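Local structure of 401aa long hypothetical glucose-1-phosphate thymidylyltransferase (Sulfolobus tokodaii, 2GGQ) at residues Lys2-Ala7 against Asp48-Val53; Ile38-Lys43 against Ser103-Ile108; Asn117-Val122 against Gly159-Asn164. The protein probably catalyses transfer of a nucleotide onto sugar 1-phosphates and, as a bifunctional enzyme, takes part in making UDP-N-acetylglucosamine and UDP-N-acetylgalactosamine. All coordinates share one frame; numbering follows the deposited sequence.

Contact 1 of 3, residues Lys2-Ala7 against Asp48-Val53; sequences KAFILA and DITVIV. With TTP (thymidine-5'-triphosphate), chain E.
Phe-4 and Thr-50 sit side by side on neighbouring parallel strands of the Rossmann-like sheet of the nucleotidyltransferase domain, a GT-A type fold. Their side chains point the same way, and the ring approaches obliquely, CD1 of Phe-4 lying 3.5 Å from CB of Thr-50. On the same face, Leu-6 runs alongside Ile-52, with CD2 of Leu-6 3.6 Å from CD1 of Ile-52. Lys-2 and Asp-48 are likewise aligned side by side, and NZ of Lys-2 forms a salt bridge 2.7 Å from OD2 of Asp-48, entering from above the carboxylate plane, 35° out of it. The bends of the lysine chain at chi3 and chi4 fold NZ back to this oxygen. A water lies among Ala-3 O, Asp-48 OD1 and Thr-50 OG1, over one face of the Phe-4 ring.

The other face carries Ala-3, Ile-5, Ile-49 and Val-51, packed beneath helix 33-43; here CD1 of Ile-5 slants across to CG2 of Ile-49 at 3.9 Å. Backbone bonds alternate between the strands, the one from Ile-52 N to Ile-5 O being nearly straight at 169°. The bound thymidine triphosphate comes up to Leu-6: CB of Leu-6 is 3.5 Å from O4 of the base. Back on the helix-covered face, CB of Ala-7 presses on CG1 of Val-51 at 3.5 Å, tighter than usual van der Waals contact.

Contact 2 of 3, residues Ile38-Lys43 against Ser103-Ile108; sequences IEYLRK and SNEKEI
Lys-43 and Glu-105 form a salt bridge, NZ of Lys-43 lying 3.0 Å from OE1 of Glu-105, where the last turn of helix 33-43 meets the loop leading into helix 106-111 in the Rossmann-like nucleotidyltransferase domain. The two side chains cross at about a right angle, and the ammonium comes from above the carboxylate plane, 48° out of it. Glu-105 reaches it with CG placed between the backbone N and the carbonyl carbon (chi1 71°) and a second bend at chi2.

The same glutamate packs against Tyr-40: the CB atoms of Tyr-40 and Glu-105 are 3.7 Å apart, and the ring and carboxylate planes differ by 22°. Over one face of the ring runs the backbone from Asn-104 to Glu-105, Asn-104 C standing 4.2 Å above its centre. The phenol OH is hydrogen-bonded to the carbonyl of Phe-102, which anchors the ring's far end. With an alanine here in place of Glu-105, the Lys-43 ammonium is likely to lose its carboxylate mate and be freer to swing.

Deeper in, Leu-41 and Ile-108 both rest on Leu-94 of strand 93-97, so the two helices rest on the same strand. They meet each other through methyls, CD2 of Leu-41 being 4.1 Å from CG2 of Ile-108.

Contact 3 of 3, residues Asn117-Val122 against Gly159-Asn164; sequences NAIIGV and GIYKLN
Asn-117 has more surface buried here than any other residue, and its side-chain amide bonds to the backbone of the facing segment: OD1 of Asn-117 accepts from N of Asn-164 at 2.8 Å, a nearly straight bond (174°), with the donor tilted from the carbonyl plane. CG of Asn-117, anti to its own carbonyl carbon (chi1 -66°), swings the amide across to Asn-164; the two amide planes stand 48° apart.

At the other end Ile-120 and Ile-160 meet closely, CD1 of Ile-120 lying 3.4 Å from CG2 of Ile-160, a tight carbon pair. Their backbones join too, N of Ile-120 donating to O of Ile-160 at 3.0 Å. Between these ends Ala-118 and Lys-162 form a hydrogen-bonded antiparallel pair, with both bonds at 2.8 Å between Ala-118 N and Lys-162 O and between Lys-162 N and Ala-118 O. In the adjoining non-hydrogen-bonded pair, CG2 of Ile-119 touches the edge of the Tyr-161 ring, 3.3 Å from CD2. The hydroxyl of Tyr-161 bonds to Tyr-97 and Asn-157, both of which probably bind the sugar phosphate.

Strand 117-123 is bonded on its other edge to Lys-198 and Ile-200 of strand 197-201; helix 106-111 packs on Ala-118, Ile-120 and Lys-162, and helix 184-194 on Asn-117 and Tyr-161.

In the fold
All three contacts lie in the nucleotidyltransferase domain, their centres 14 to 15 Å apart. Contacts 1 and 3 are pairs in one seven-stranded mixed sheet, separated by strand 93-97: contact 1 is parallel, contact 3 antiparallel. Contact 2 joins helices lying over that sheet and touches both pairs: Leu-41 CD1 is 3.8 Å from Ala-3 CB, and Glu-107 CB is 3.5 Å from Ile-120 CD1. Along the chain the segments of contacts 1 and 2 alternate, helix 33-43 being the connection that leads into strand 48-53, and contact 3 follows both. Contact 1 borders the bound nucleotide, while contact 3 reaches residues that probably hold the sugar phosphate, so the same sheet probably links the nucleotide site to the sugar-phosphate site.

Contact 1 of 3, residues Lys2-Ala7 against Asp48-Val53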
loop_
_atom_site.group_PDB
_atom_site.type_symbol
_atom_site.label_atom_id
_atom_site.label_comp_id
_atom_site.label_asym_id
_atom_site.label_seq_id
_atom_site.Cartn_x
_atom_site.Cartn_y
_atom_site.Cartn_z
ATOM N N LYS A 2 4.325 -21.556 11.922
ATOM C CA LYS A 2 4.511 -21.036 10.564
ATOM C C LYS A 2 3.563 -19.862 10.300
ATOM O O LYS A 2 2.490 -19.757 10.929
ATOM C CB LYS A 2 4.283 -22.115 9.503
ATOM C CG LYS A 2 5.269 -23.264 9.551
ATOM C CD LYS A 2 4.688 -24.507 8.886
ATOM C CE LYS A 2 5.321 -24.758 7.547
ATOM N NZ LYS A 2 6.735 -25.239 7.623
ATOM N N ALA A 3 3.969 -18.978 9.384
ATOM C CA ALA A 3 3.116 -17.879 8.911
ATOM C C ALA A 3 3.006 -17.945 7.404
ATOM O O ALA A 3 3.971 -18.342 6.727
ATOM C CB ALA A 3 3.707 -16.534 9.331
ATOM N N PHE A 4 1.840 -17.563 6.885
ATOM C CA PHE A 4 1.629 -17.415 5.451
ATOM C C PHE A 4 1.097 -16.012 5.119
ATOM O O PHE A 4 0.112 -15.589 5.696
ATOM C CB PHE A 4 0.656 -18.465 4.968
ATOM C CG PHE A 4 1.151 -19.878 5.197
ATOM C CD1 PHE A 4 1.844 -20.543 4.191
ATOM C CD2 PHE A 4 0.989 -20.511 6.439
ATOM C CE1 PHE A 4 2.325 -21.840 4.381
ATOM C CE2 PHE A 4 1.493 -21.824 6.648
ATOM C CZ PHE A 4 2.146 -22.490 5.603
ATOM N N ILE A 5 1.774 -15.319 4.205
ATOM C CA ILE A 5 1.295 -14.028 3.681
ATOM C C ILE A 5 0.608 -14.300 2.360
ATOM O O ILE A 5 1.223 -14.887 1.449
ATOM C CB ILE A 5 2.447 -12.995 3.533
ATOM C CG1 ILE A 5 3.211 -12.883 4.870
ATOM C CG2 ILE A 5 1.881 -11.603 3.059
ATOM C CD1 ILE A 5 4.503 -12.014 4.857
ATOM N N LEU A 6 -0.681 -13.966 2.284
ATOM C CA LEU A 6 -1.453 -14.182 1.071
ATOM C C LEU A 6 -1.254 -12.936 0.217
ATOM O O LEU A 6 -1.831 -11.869 0.489
ATOM C CB LEU A 6 -2.926 -14.433 1.365
ATOM C CG LEU A 6 -3.195 -15.480 2.458
ATOM C CD1 LEU A 6 -4.678 -15.653 2.664
ATOM C CD2 LEU A 6 -2.524 -16.792 2.119
ATOM N N ALA A 7 -0.363 -13.078 -0.765
ATOM C CA ALA A 7 0.096 -11.954 -1.581
ATOM C C ALA A 7 -0.129 -12.208 -3.073
ATOM O O ALA A 7 0.669 -11.750 -3.921
ATOM C CB ALA A 7 1.552 -11.680 -1.315
ATOM N N ASP A 48 9.539 -19.056 10.175
ATOM C CA ASP A 48 9.147 -19.858 9.015
ATOM C C ASP A 48 7.978 -19.138 8.328
ATOM O O ASP A 48 6.812 -19.333 8.657
ATOM C CB ASP A 48 8.785 -21.292 9.445
ATOM C CG ASP A 48 8.520 -22.233 8.264
ATOM O OD1 ASP A 48 8.125 -21.795 7.159
ATOM O OD2 ASP A 48 8.638 -23.451 8.476
ATOM N N ILE A 49 8.328 -18.270 7.389
ATOM C CA ILE A 49 7.347 -17.415 6.726
ATOM C C ILE A 49 7.313 -17.852 5.268
ATOM O O ILE A 49 8.374 -18.037 4.644
ATOM C CB ILE A 49 7.754 -15.920 6.820
ATOM C CG1 ILE A 49 7.900 -15.489 8.283
ATOM C CG2 ILE A 49 6.727 -15.028 6.048
ATOM C CD1 ILE A 49 8.721 -14.221 8.547
ATOM N N THR A 50 6.108 -18.016 4.752
ATOM C CA THR A 50 5.879 -18.341 3.369
ATOM C C THR A 50 4.986 -17.245 2.759
ATOM O O THR A 50 3.951 -16.871 3.333
ATOM C CB THR A 50 5.157 -19.712 3.263
ATOM O OG1 THR A 50 6.035 -20.731 3.751
ATOM C CG2 THR A 50 4.758 -20.071 1.782
ATOM N N VAL A 51 5.379 -16.737 1.606
ATOM C CA VAL A 51 4.499 -15.846 0.870
ATOM C C VAL A 51 3.909 -16.612 -0.266
ATOM O O VAL A 51 4.636 -17.239 -1.028
ATOM C CB VAL A 51 5.245 -14.623 0.292
ATOM C CG1 VAL A 51 4.236 -13.541 -0.161
ATOM C CG2 VAL A 51 6.176 -14.060 1.323
ATOM N N ILE A 52 2.593 -16.538 -0.408
ATOM C CA ILE A 52 1.911 -17.135 -1.545
ATOM C C ILE A 52 1.681 -16.038 -2.624
ATOM O O ILE A 52 1.105 -14.994 -2.326
ATOM C CB ILE A 52 0.606 -17.732 -1.089
ATOM C CG1 ILE A 52 0.918 -18.884 -0.081
ATOM C CG2 ILE A 52 -0.183 -18.228 -2.283
ATOM C CD1 ILE A 52 -0.241 -19.258 0.794
ATOM N N VAL A 53 2.155 -16.282 -3.839
ATOM C CA VAL A 53 2.211 -15.243 -4.894
ATOM C C VAL A 53 1.558 -15.755 -6.191
ATOM O O VAL A 53 1.382 -16.964 -6.370
ATOM C CB VAL A 53 3.680 -14.808 -5.202
ATOM C CG1 VAL A 53 4.412 -14.317 -3.935
ATOM C CG2 VAL A 53 4.515 -15.938 -5.862
HETATM P PA TTP E . -8.392 -7.850 -2.462
HETATM O O1A TTP E . -9.835 -7.370 -2.319
HETATM O O2A TTP E . -7.721 -7.941 -1.088
HETATM O O3A TTP E . -7.526 -6.796 -3.391
HETATM P PB TTP E . -6.691 -7.340 -4.660
HETATM O O1B TTP E . -5.310 -6.812 -4.882
HETATM O O2B TTP E . -6.472 -8.827 -4.528
HETATM O O3B TTP E . -7.714 -7.200 -5.878
HETATM P PG TTP E . -7.932 -5.981 -6.871
HETATM O O1G TTP E . -7.077 -4.797 -6.440
HETATM O O2G TTP E . -7.604 -6.395 -8.287
HETATM O O3G TTP E . -9.421 -5.732 -6.787
HETATM O "O5'" TTP E . -8.408 -9.252 -3.298
HETATM C "C5'" TTP E . -9.289 -9.401 -4.438
HETATM C "C4'" TTP E . -8.875 -10.336 -5.596
HETATM O "O4'" TTP E . -7.617 -11.040 -5.502
HETATM C "C3'" TTP E . -9.875 -11.461 -5.641
HETATM O "O3'" TTP E . -9.994 -11.865 -7.017
HETATM C "C2'" TTP E . -9.248 -12.581 -4.796
HETATM C "C1'" TTP E . -7.789 -12.463 -5.210
HETATM N N1 TTP E . -6.725 -12.965 -4.287
HETATM C C2 TTP E . -5.992 -14.163 -4.616
HETATM O O2 TTP E . -6.247 -14.856 -5.635
HETATM N N3 TTP E . -4.992 -14.602 -3.843
HETATM C C4 TTP E . -4.643 -13.932 -2.745
HETATM O O4 TTP E . -3.699 -14.372 -2.066
HETATM C C5 TTP E . -5.363 -12.701 -2.362
HETATM C C5M TTP E . -4.978 -11.933 -1.118
HETATM C C6 TTP E . -6.403 -12.264 -3.184
HETATM O O HOH W 1 5.477 -20.871 6.395
#

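Contact 2 of 3, residues Ile38-Lys43 against Ser103-Ile108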
loop_
_atom_site.group_PDB
_atom_site.type_symbol
_atom_site.label_atom_id
_atom_site.label_comp_id
_atom_site.label_asym_id
_atom_site.label_seq_id
_atom_site.Cartn_x
_atom_site.Cartn_y
_atom_site.Cartn_z
ATOM N N ILE A 38 7.098 -8.918 7.699
ATOM C CA ILE A 38 8.091 -9.947 8.049
ATOM C C ILE A 38 8.761 -9.594 9.383
ATOM O O ILE A 38 8.975 -10.461 10.255
ATOM C CB ILE A 38 9.137 -10.122 6.904
ATOM C CG1 ILE A 38 8.465 -10.841 5.709
ATOM C CG2 ILE A 38 10.392 -10.865 7.419
ATOM C CD1 ILE A 38 9.188 -10.676 4.344
ATOM N N GLU A 39 9.086 -8.310 9.513
ATOM C CA GLU A 39 9.658 -7.721 10.709
ATOM C C GLU A 39 8.757 -7.986 11.942
ATOM O O GLU A 39 9.250 -8.474 12.965
ATOM C CB GLU A 39 9.819 -6.230 10.458
ATOM C CG GLU A 39 10.614 -5.461 11.477
ATOM C CD GLU A 39 10.461 -3.939 11.280
ATOM O OE1 GLU A 39 10.354 -3.477 10.116
ATOM O OE2 GLU A 39 10.433 -3.222 12.298
ATOM N N TYR A 40 7.458 -7.672 11.829
ATOM C CA TYR A 40 6.485 -7.959 12.894
ATOM C C TYR A 40 6.410 -9.444 13.268
ATOM O O TYR A 40 6.433 -9.807 14.458
ATOM C CB TYR A 40 5.078 -7.523 12.471
ATOM C CG TYR A 40 4.872 -6.036 12.358
ATOM C CD1 TYR A 40 5.698 -5.138 13.019
ATOM C CD2 TYR A 40 3.813 -5.536 11.613
ATOM C CE1 TYR A 40 5.480 -3.774 12.920
ATOM C CE2 TYR A 40 3.595 -4.180 11.503
ATOM C CZ TYR A 40 4.422 -3.309 12.159
ATOM O OH TYR A 40 4.188 -1.955 12.043
ATOM N N LEU A 41 6.263 -10.286 12.249
ATOM C CA LEU A 41 6.250 -11.730 12.410
ATOM C C LEU A 41 7.470 -12.226 13.187
ATOM O O LEU A 41 7.311 -12.929 14.197
ATOM C CB LEU A 41 6.206 -12.387 11.042
ATOM C CG LEU A 41 4.861 -12.268 10.320
ATOM C CD1 LEU A 41 4.929 -12.960 8.945
ATOM C CD2 LEU A 41 3.769 -12.882 11.196
ATOM N N ARG A 42 8.660 -11.843 12.710
ATOM C CA ARG A 42 9.935 -12.196 13.365
ATOM C C ARG A 42 10.034 -11.699 14.795
ATOM O O ARG A 42 10.529 -12.425 15.674
ATOM C CB ARG A 42 11.135 -11.701 12.547
ATOM C CG ARG A 42 11.367 -12.503 11.303
ATOM C CD ARG A 42 12.412 -11.869 10.403
ATOM N NE ARG A 42 12.656 -12.720 9.236
ATOM C CZ ARG A 42 13.360 -12.346 8.161
ATOM N NH1 ARG A 42 13.875 -11.122 8.099
ATOM N NH2 ARG A 42 13.536 -13.198 7.150
ATOM N N LYS A 43 9.572 -10.460 15.013
ATOM C CA LYS A 43 9.462 -9.900 16.340
ATOM C C LYS A 43 8.594 -10.753 17.279
ATOM O O LYS A 43 8.838 -10.776 18.479
ATOM C CB LYS A 43 8.973 -8.439 16.285
ATOM C CG LYS A 43 10.088 -7.427 15.921
ATOM C CD LYS A 43 9.552 -6.082 15.402
ATOM C CE LYS A 43 8.933 -5.226 16.508
ATOM N NZ LYS A 43 8.313 -3.879 16.097
ATOM N N SER A 103 0.103 -0.989 12.877
ATOM C CA SER A 103 1.095 -0.173 13.575
ATOM C C SER A 103 2.094 -0.934 14.437
ATOM O O SER A 103 3.152 -0.388 14.799
ATOM C CB SER A 103 0.380 0.850 14.443
ATOM O OG SER A 103 -0.342 0.188 15.449
ATOM N N ASN A 104 1.741 -2.170 14.793
ATOM C CA ASN A 104 2.545 -2.971 15.722
ATOM C C ASN A 104 2.195 -4.463 15.655
ATOM O O ASN A 104 1.163 -4.846 15.107
ATOM C CB ASN A 104 2.415 -2.452 17.172
ATOM C CG ASN A 104 0.974 -2.384 17.642
ATOM O OD1 ASN A 104 0.220 -3.364 17.540
ATOM N ND2 ASN A 104 0.577 -1.217 18.176
ATOM N N GLU A 105 3.052 -5.284 16.252
ATOM C CA GLU A 105 2.939 -6.742 16.210
ATOM C C GLU A 105 2.213 -7.325 17.433
ATOM O O GLU A 105 1.830 -8.499 17.428
ATOM C CB GLU A 105 4.347 -7.343 16.106
ATOM C CG GLU A 105 5.177 -7.217 17.390
ATOM C CD GLU A 105 5.835 -5.852 17.629
ATOM O OE1 GLU A 105 5.584 -4.859 16.896
ATOM O OE2 GLU A 105 6.650 -5.781 18.571
ATOM N N LYS A 106 2.027 -6.511 18.473
ATOM C CA LYS A 106 1.394 -6.952 19.725
ATOM C C LYS A 106 0.257 -7.962 19.546
ATOM O O LYS A 106 0.152 -8.911 20.323
ATOM C CB LYS A 106 0.967 -5.762 20.615
ATOM C CG LYS A 106 2.175 -5.077 21.350
ATOM C CD LYS A 106 1.744 -3.945 22.343
ATOM C CE LYS A 106 1.884 -2.553 21.704
ATOM N NZ LYS A 106 1.080 -1.472 22.368
ATOM N N GLU A 107 -0.563 -7.800 18.505
ATOM C CA GLU A 107 -1.719 -8.661 18.341
ATOM C C GLU A 107 -1.341 -9.999 17.756
ATOM O O GLU A 107 -1.921 -11.028 18.102
ATOM C CB GLU A 107 -2.779 -7.989 17.472
ATOM C CG GLU A 107 -2.971 -6.519 17.805
ATOM C CD GLU A 107 -3.765 -6.300 19.068
ATOM O OE1 GLU A 107 -4.200 -7.310 19.696
ATOM O OE2 GLU A 107 -3.954 -5.110 19.430
ATOM N N ILE A 108 -0.367 -9.990 16.859
ATOM C CA ILE A 108 0.154 -11.244 16.321
ATOM C C ILE A 108 0.826 -12.029 17.468
ATOM O O ILE A 108 0.623 -13.217 17.610
ATOM C CB ILE A 108 1.075 -10.963 15.147
ATOM C CG1 ILE A 108 0.251 -10.452 13.930
ATOM C CG2 ILE A 108 1.897 -12.191 14.795
ATOM C CD1 ILE A 108 1.145 -9.939 12.776
#

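Contact 3 of 3, residues Asn117-Val122 against Gly159-Asn164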
loop_
_atom_site.group_PDB
_atom_site.type_symbol
_atom_site.label_atom_id
_atom_site.label_comp_id
_atom_site.label_asym_id
_atom_site.label_seq_id
_atom_site.Cartn_x
_atom_site.Cartn_y
_atom_site.Cartn_z
ATOM N N ASN A 117 -8.871 -21.405 17.050
ATOM C CA ASN A 117 -8.865 -20.531 15.887
ATOM C C ASN A 117 -9.150 -19.114 16.379
ATOM O O ASN A 117 -9.985 -18.914 17.285
ATOM C CB ASN A 117 -9.937 -20.965 14.903
ATOM C CG ASN A 117 -9.649 -22.301 14.313
ATOM O OD1 ASN A 117 -8.832 -22.433 13.402
ATOM N ND2 ASN A 117 -10.313 -23.321 14.827
ATOM N N ALA A 118 -8.423 -18.137 15.830
ATOM C CA ALA A 118 -8.600 -16.756 16.213
ATOM C C ALA A 118 -8.529 -15.837 14.999
ATOM O O ALA A 118 -7.748 -16.075 14.073
ATOM C CB ALA A 118 -7.549 -16.358 17.212
ATOM N N ILE A 119 -9.335 -14.771 15.021
ATOM C CA ILE A 119 -9.231 -13.726 14.002
ATOM C C ILE A 119 -9.150 -12.366 14.674
ATOM O O ILE A 119 -9.622 -12.186 15.789
ATOM C CB ILE A 119 -10.384 -13.761 13.030
ATOM C CG1 ILE A 119 -11.701 -13.387 13.729
ATOM C CG2 ILE A 119 -10.495 -15.136 12.361
ATOM C CD1 ILE A 119 -12.814 -13.097 12.738
ATOM N N ILE A 120 -8.533 -11.422 13.984
ATOM C CA ILE A 120 -8.476 -10.031 14.420
ATOM C C ILE A 120 -9.533 -9.231 13.657
ATOM O O ILE A 120 -9.657 -9.352 12.444
ATOM C CB ILE A 120 -7.055 -9.444 14.189
ATOM C CG1 ILE A 120 -6.040 -10.236 15.028
ATOM C CG2 ILE A 120 -7.028 -7.922 14.463
ATOM C CD1 ILE A 120 -4.695 -9.627 15.115
ATOM N N GLY A 121 -10.315 -8.447 14.396
ATOM C CA GLY A 121 -11.268 -7.517 13.792
ATOM C C GLY A 121 -10.826 -6.106 14.129
ATOM O O GLY A 121 -10.182 -5.869 15.139
ATOM N N VAL A 122 -11.167 -5.161 13.271
ATOM C CA VAL A 122 -10.778 -3.782 13.514
ATOM C C VAL A 122 -11.967 -2.895 13.113
ATOM O O VAL A 122 -12.675 -3.189 12.150
ATOM C CB VAL A 122 -9.479 -3.439 12.721
ATOM C CG1 VAL A 122 -9.736 -3.519 11.213
ATOM C CG2 VAL A 122 -8.878 -2.073 13.148
ATOM N N GLY A 159 -8.065 -9.337 8.445
ATOM C CA GLY A 159 -7.235 -10.162 7.560
ATOM C C GLY A 159 -5.969 -10.665 8.239
ATOM O O GLY A 159 -4.945 -10.833 7.583
ATOM N N ILE A 160 -6.058 -10.883 9.561
ATOM C CA ILE A 160 -5.000 -11.480 10.389
ATOM C C ILE A 160 -5.647 -12.617 11.198
ATOM O O ILE A 160 -6.529 -12.372 12.021
ATOM C CB ILE A 160 -4.431 -10.451 11.363
ATOM C CG1 ILE A 160 -3.751 -9.291 10.585
ATOM C CG2 ILE A 160 -3.481 -11.130 12.352
ATOM C CD1 ILE A 160 -3.589 -7.991 11.387
ATOM N N TYR A 161 -5.252 -13.846 10.888
ATOM C CA TYR A 161 -5.880 -15.055 11.431
ATOM C C TYR A 161 -4.825 -15.943 12.055
ATOM O O TYR A 161 -3.673 -15.964 11.608
ATOM C CB TYR A 161 -6.531 -15.897 10.338
ATOM C CG TYR A 161 -7.407 -15.214 9.281
ATOM C CD1 TYR A 161 -6.946 -15.029 7.990
ATOM C CD2 TYR A 161 -8.717 -14.827 9.565
ATOM C CE1 TYR A 161 -7.755 -14.421 6.980
ATOM C CE2 TYR A 161 -9.535 -14.241 8.579
ATOM C CZ TYR A 161 -9.054 -14.052 7.292
ATOM O OH TYR A 161 -9.874 -13.499 6.334
ATOM N N LYS A 162 -5.243 -16.717 13.046
ATOM C CA LYS A 162 -4.482 -17.867 13.486
ATOM C C LYS A 162 -5.436 -19.034 13.374
ATOM O O LYS A 162 -6.397 -19.140 14.145
ATOM C CB LYS A 162 -4.026 -17.667 14.921
ATOM C CG LYS A 162 -2.842 -18.481 15.322
ATOM C CD LYS A 162 -3.216 -19.925 15.543
ATOM C CE LYS A 162 -3.979 -20.114 16.854
ATOM N NZ LYS A 162 -4.227 -21.601 17.078
ATOM N N LEU A 163 -5.233 -19.856 12.362
ATOM C CA LEU A 163 -6.140 -20.954 12.092
ATOM C C LEU A 163 -5.454 -22.294 12.225
ATOM O O LEU A 163 -4.283 -22.443 11.927
ATOM C CB LEU A 163 -6.724 -20.853 10.682
ATOM C CG LEU A 163 -7.382 -19.521 10.282
ATOM C CD1 LEU A 163 -7.980 -19.661 8.893
ATOM C CD2 LEU A 163 -8.438 -18.987 11.286
ATOM N N ASN A 164 -6.240 -23.267 12.647
ATOM C CA ASN A 164 -5.829 -24.641 12.779
ATOM C C ASN A 164 -6.037 -25.346 11.433
ATOM O O ASN A 164 -6.778 -24.842 10.580
ATOM C CB ASN A 164 -6.675 -25.269 13.903
ATOM C CG ASN A 164 -6.446 -24.573 15.242
ATOM O OD1 ASN A 164 -5.403 -23.933 15.432
ATOM N ND2 ASN A 164 -7.432 -24.636 16.149
#